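Local atomic coordinates of helicase of the snf2/rad54 family (Sulfolobus solfataricus, PDB entry 1Z5Z), a protein that probably couples ATP hydrolysis to movement along double-stranded DNA, as a SWI2/SNF2-family ATPase, of which this is the C-terminal domain. Residues 191-199 with 227-238. Sequence-based numbering, arbitrary orientation.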
loop_
_atom_site.group_PDB
_atom_site.type_symbol
_atom_site.label_atom_id
_atom_site.label_comp_id
_atom_site.label_asym_id
_atom_site.label_seq_id
_atom_site.Cartn_x
_atom_site.Cartn_y
_atom_site.Cartn_z
ATOM N N ASP A 191 -1.376 1.436 -0.608
ATOM C CA ASP A 191 -1.485 0.068 -0.100
ATOM C C ASP A 191 -2.509 0.121 1.039
ATOM O O ASP A 191 -2.925 1.214 1.449
ATOM C CB ASP A 191 -0.119 -0.489 0.362
ATOM C CG ASP A 191 0.612 0.454 1.271
ATOM O OD1 ASP A 191 1.778 0.792 0.967
ATOM O OD2 ASP A 191 0.018 0.862 2.299
ATOM N N ARG A 192 -2.918 -1.045 1.520
ATOM C CA ARG A 192 -3.947 -1.140 2.538
ATOM C C ARG A 192 -3.475 -0.759 3.921
ATOM O O ARG A 192 -3.221 -1.621 4.728
ATOM C CB ARG A 192 -4.531 -2.564 2.550
ATOM C CG ARG A 192 -6.031 -2.551 2.901
ATOM C CD ARG A 192 -6.677 -3.917 2.993
ATOM N NE ARG A 192 -8.126 -3.768 2.841
ATOM C CZ ARG A 192 -8.780 -3.827 1.678
ATOM N NH1 ARG A 192 -10.093 -3.667 1.662
ATOM N NH2 ARG A 192 -8.142 -4.072 0.534
ATOM N N TRP A 193 -3.362 0.541 4.188
ATOM C CA TRP A 193 -2.862 1.040 5.486
ATOM C C TRP A 193 -3.957 1.229 6.538
ATOM O O TRP A 193 -3.689 1.319 7.744
ATOM C CB TRP A 193 -2.220 2.413 5.294
ATOM C CG TRP A 193 -3.205 3.474 4.797
ATOM C CD1 TRP A 193 -3.515 3.760 3.501
ATOM C CD2 TRP A 193 -4.017 4.351 5.604
ATOM N NE1 TRP A 193 -4.461 4.743 3.443
ATOM C CE2 TRP A 193 -4.793 5.129 4.717
ATOM C CE3 TRP A 193 -4.167 4.546 6.996
ATOM C CZ2 TRP A 193 -5.705 6.105 5.163
ATOM C CZ3 TRP A 193 -5.080 5.514 7.446
ATOM C CH2 TRP A 193 -5.838 6.278 6.532
ATOM N N TRP A 194 -5.181 1.350 6.047
ATOM C CA TRP A 194 -6.323 1.658 6.885
ATOM C C TRP A 194 -6.942 0.555 7.709
ATOM O O TRP A 194 -6.760 -0.657 7.480
ATOM C CB TRP A 194 -7.415 2.331 6.035
ATOM C CG TRP A 194 -8.119 1.393 5.116
ATOM C CD1 TRP A 194 -9.176 0.559 5.427
ATOM C CD2 TRP A 194 -7.803 1.145 3.744
ATOM N NE1 TRP A 194 -9.525 -0.178 4.329
ATOM C CE2 TRP A 194 -8.699 0.159 3.282
ATOM C CE3 TRP A 194 -6.838 1.662 2.855
ATOM C CZ2 TRP A 194 -8.665 -0.321 1.977
ATOM C CZ3 TRP A 194 -6.801 1.181 1.555
ATOM C CH2 TRP A 194 -7.708 0.200 1.125
ATOM N N ASN A 195 -7.688 1.012 8.698
ATOM C CA ASN A 195 -8.373 0.124 9.605
ATOM C C ASN A 195 -9.587 -0.495 8.921
ATOM O O ASN A 195 -10.513 0.226 8.532
ATOM C CB ASN A 195 -8.835 0.922 10.804
ATOM C CG ASN A 195 -9.485 0.059 11.826
ATOM O OD1 ASN A 195 -10.226 -0.870 11.484
ATOM N ND2 ASN A 195 -9.226 0.349 13.093
ATOM N N PRO A 196 -9.614 -1.836 8.792
ATOM C CA PRO A 196 -10.695 -2.610 8.163
ATOM C C PRO A 196 -12.081 -2.261 8.706
ATOM O O PRO A 196 -13.020 -2.014 7.940
ATOM C CB PRO A 196 -10.336 -4.056 8.505
ATOM C CG PRO A 196 -8.883 -4.018 8.671
ATOM C CD PRO A 196 -8.642 -2.742 9.418
ATOM N N ALA A 197 -12.184 -2.244 10.031
ATOM C CA ALA A 197 -13.439 -1.952 10.733
ATOM C C ALA A 197 -14.102 -0.667 10.274
ATOM O O ALA A 197 -15.308 -0.643 10.046
ATOM C CB ALA A 197 -13.194 -1.898 12.235
ATOM N N VAL A 198 -13.324 0.404 10.139
ATOM C CA VAL A 198 -13.889 1.666 9.683
ATOM C C VAL A 198 -14.018 1.638 8.161
ATOM O O VAL A 198 -15.122 1.509 7.632
ATOM C CB VAL A 198 -13.009 2.875 10.091
ATOM C CG1 VAL A 198 -13.744 4.173 9.788
ATOM C CG2 VAL A 198 -12.682 2.810 11.569
ATOM N N GLU A 199 -12.880 1.754 7.475
ATOM C CA GLU A 199 -12.794 1.765 6.007
ATOM C C GLU A 199 -13.245 3.097 5.394
ATOM O O GLU A 199 -12.734 4.172 5.742
ATOM C CB GLU A 199 -13.605 0.614 5.391
ATOM C CG GLU A 199 -13.308 0.353 3.903
ATOM C CD GLU A 199 -12.411 -0.874 3.651
ATOM O OE1 GLU A 199 -11.982 -1.066 2.493
ATOM O OE2 GLU A 199 -12.143 -1.652 4.593
ATOM N N GLU A 227 -3.343 -8.823 -2.020
ATOM C CA GLU A 227 -4.103 -7.568 -1.929
ATOM C C GLU A 227 -5.472 -7.756 -2.609
ATOM O O GLU A 227 -6.514 -7.277 -2.135
ATOM C CB GLU A 227 -3.354 -6.429 -2.615
ATOM C CG GLU A 227 -2.033 -6.038 -1.930
ATOM C CD GLU A 227 -1.403 -4.807 -2.561
ATOM O OE1 GLU A 227 -0.860 -3.937 -1.828
ATOM O OE2 GLU A 227 -1.433 -4.716 -3.801
ATOM N N GLU A 228 -5.473 -8.451 -3.743
ATOM C CA GLU A 228 -6.724 -8.687 -4.438
ATOM C C GLU A 228 -7.639 -9.611 -3.629
ATOM O O GLU A 228 -8.838 -9.348 -3.539
ATOM C CB GLU A 228 -6.482 -9.326 -5.808
ATOM C CG GLU A 228 -7.782 -9.415 -6.617
ATOM C CD GLU A 228 -7.499 -9.461 -8.090
ATOM O OE1 GLU A 228 -8.171 -8.717 -8.835
ATOM O OE2 GLU A 228 -6.600 -10.222 -8.487
ATOM N N LYS A 229 -7.078 -10.704 -3.095
ATOM C CA LYS A 229 -7.834 -11.679 -2.293
ATOM C C LYS A 229 -8.488 -11.088 -1.075
ATOM O O LYS A 229 -9.667 -11.331 -0.802
ATOM C CB LYS A 229 -6.933 -12.809 -1.819
ATOM C CG LYS A 229 -6.792 -13.952 -2.786
ATOM C CD LYS A 229 -6.412 -13.475 -4.139
ATOM C CE LYS A 229 -6.163 -14.636 -5.052
ATOM N NZ LYS A 229 -4.948 -14.281 -5.767
ATOM N N ILE A 230 -7.709 -10.346 -0.304
ATOM C CA ILE A 230 -8.278 -9.734 0.872
ATOM C C ILE A 230 -9.373 -8.749 0.490
ATOM O O ILE A 230 -10.433 -8.730 1.098
ATOM C CB ILE A 230 -7.202 -9.026 1.697
ATOM C CG1 ILE A 230 -6.357 -10.069 2.420
ATOM C CG2 ILE A 230 -7.869 -8.099 2.685
ATOM C CD1 ILE A 230 -4.862 -9.669 2.612
ATOM N N ASP A 231 -9.142 -7.942 -0.536
ATOM C CA ASP A 231 -10.177 -6.991 -0.928
ATOM C C ASP A 231 -11.451 -7.731 -1.303
ATOM O O ASP A 231 -12.537 -7.395 -0.831
ATOM C CB ASP A 231 -9.719 -6.149 -2.112
ATOM C CG ASP A 231 -10.613 -4.944 -2.337
ATOM O OD1 ASP A 231 -11.559 -5.049 -3.140
ATOM O OD2 ASP A 231 -10.371 -3.891 -1.692
ATOM N N GLN A 232 -11.314 -8.739 -2.163
ATOM C CA GLN A 232 -12.467 -9.526 -2.573
ATOM C C GLN A 232 -13.208 -10.128 -1.388
ATOM O O GLN A 232 -14.431 -10.077 -1.331
ATOM C CB GLN A 232 -12.041 -10.660 -3.513
ATOM C CG GLN A 232 -11.650 -10.168 -4.887
ATOM C CD GLN A 232 -11.038 -11.251 -5.741
ATOM O OE1 GLN A 232 -10.653 -11.005 -6.886
ATOM N NE2 GLN A 232 -10.932 -12.456 -5.187
ATOM N N LEU A 233 -12.475 -10.705 -0.447
ATOM C CA LEU A 233 -13.112 -11.326 0.724
ATOM C C LEU A 233 -13.976 -10.379 1.582
ATOM O O LEU A 233 -15.064 -10.764 2.036
ATOM C CB LEU A 233 -12.056 -11.955 1.613
ATOM C CG LEU A 233 -11.617 -13.363 1.274
ATOM C CD1 LEU A 233 -10.469 -13.738 2.184
ATOM C CD2 LEU A 233 -12.797 -14.337 1.434
ATOM N N LEU A 234 -13.484 -9.162 1.827
ATOM C CA LEU A 234 -14.226 -8.194 2.625
ATOM C C LEU A 234 -15.476 -7.765 1.885
ATOM O O LEU A 234 -16.563 -7.762 2.451
ATOM C CB LEU A 234 -13.385 -6.952 2.894
ATOM C CG LEU A 234 -12.001 -7.077 3.522
ATOM C CD1 LEU A 234 -11.475 -5.676 3.822
ATOM C CD2 LEU A 234 -12.059 -7.909 4.791
ATOM N N ALA A 235 -15.313 -7.395 0.622
ATOM C CA ALA A 235 -16.426 -6.917 -0.184
ATOM C C ALA A 235 -17.484 -7.965 -0.499
ATOM O O ALA A 235 -18.561 -7.615 -0.991
ATOM C CB ALA A 235 -15.908 -6.309 -1.487
ATOM N N PHE A 236 -17.184 -9.237 -0.248
ATOM C CA PHE A 236 -18.147 -10.297 -0.528
ATOM C C PHE A 236 -19.220 -10.351 0.555
ATOM O O PHE A 236 -20.388 -10.049 0.287
ATOM C CB PHE A 236 -17.432 -11.649 -0.632
ATOM C CG PHE A 236 -18.363 -12.841 -0.702
ATOM C CD1 PHE A 236 -19.339 -12.937 -1.685
ATOM C CD2 PHE A 236 -18.231 -13.890 0.198
ATOM C CE1 PHE A 236 -20.171 -14.064 -1.769
ATOM C CE2 PHE A 236 -19.056 -15.016 0.115
ATOM C CZ PHE A 236 -20.025 -15.099 -0.869
ATOM N N LYS A 237 -18.821 -10.722 1.774
ATOM C CA LYS A 237 -19.755 -10.834 2.904
ATOM C C LYS A 237 -19.111 -10.245 4.144
ATOM O O LYS A 237 -18.605 -10.982 4.988
ATOM C CB LYS A 237 -20.082 -12.302 3.187
ATOM C CG LYS A 237 -21.499 -12.751 2.876
ATOM C CD LYS A 237 -21.672 -14.221 3.240
ATOM C CE LYS A 237 -23.042 -14.756 2.836
ATOM N N ARG A 238 -19.135 -8.919 4.252
ATOM C CA ARG A 238 -18.515 -8.239 5.380
ATOM C C ARG A 238 -19.132 -8.722 6.689
ATOM O O ARG A 238 -18.510 -8.645 7.749
ATOM C CB ARG A 238 -18.661 -6.719 5.213
ATOM C CG ARG A 238 -17.606 -5.910 5.973
ATOM C CD ARG A 238 -17.289 -4.577 5.273
ATOM N NE ARG A 238 -16.464 -3.692 6.104
ATOM C CZ ARG A 238 -16.882 -3.095 7.225
ATOM N NH1 ARG A 238 -16.066 -2.312 7.910
ATOM N NH2 ARG A 238 -18.124 -3.275 7.663
HETATM O O HOH W 1 -5.830 -5.252 -0.249
HETATM O O HOH W 2 -1.462 -3.635 1.261
#
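Extended from CG to NE, the side chain of Arg192 reaches across to helix 226-236 and meets Asp231, whose CG stands opposite its own backbone N (chi1 -166°). The two side chains cross at about a right angle. Asp231 OD2 offers its anti lone pair to Arg192 NH2 at 3.2 Å, practically in the guanidinium plane, and takes a weaker bond from NH1. Lys219 forms a second salt bridge with the same oxygen, while Asn32 binds OD1, so both oxygens of this buried carboxylate have partners. Trp194 lays CZ2 over one guanidinium face, 3.4 Å above its plane; Ile230 CG2 sits nearer the rim of the opposite face. Glu199 OE1 extends the salt-bridge network, 3.3 Å from Arg192 NH1, and Leu234 CD1 packs against that nitrogen. The contact joins the loop following strand 186-189 to the helix following strand 216-222, adjacent parallel strands of the RecA-like helicase C-terminal domain. Two waters extend it toward Glu227: one links Arg192 NH2 to Glu227 O, the other Arg192 N to Glu227 OE1, which also pairs with Lys97. At the exposed end of the contact, the outstretched Arg238 directs NH1 to two successive carbonyls, bonding Pro196 O at 3.1 Å (N-H...O 151°). Its bond to Ala197 O, at 2.8 Å, is weak.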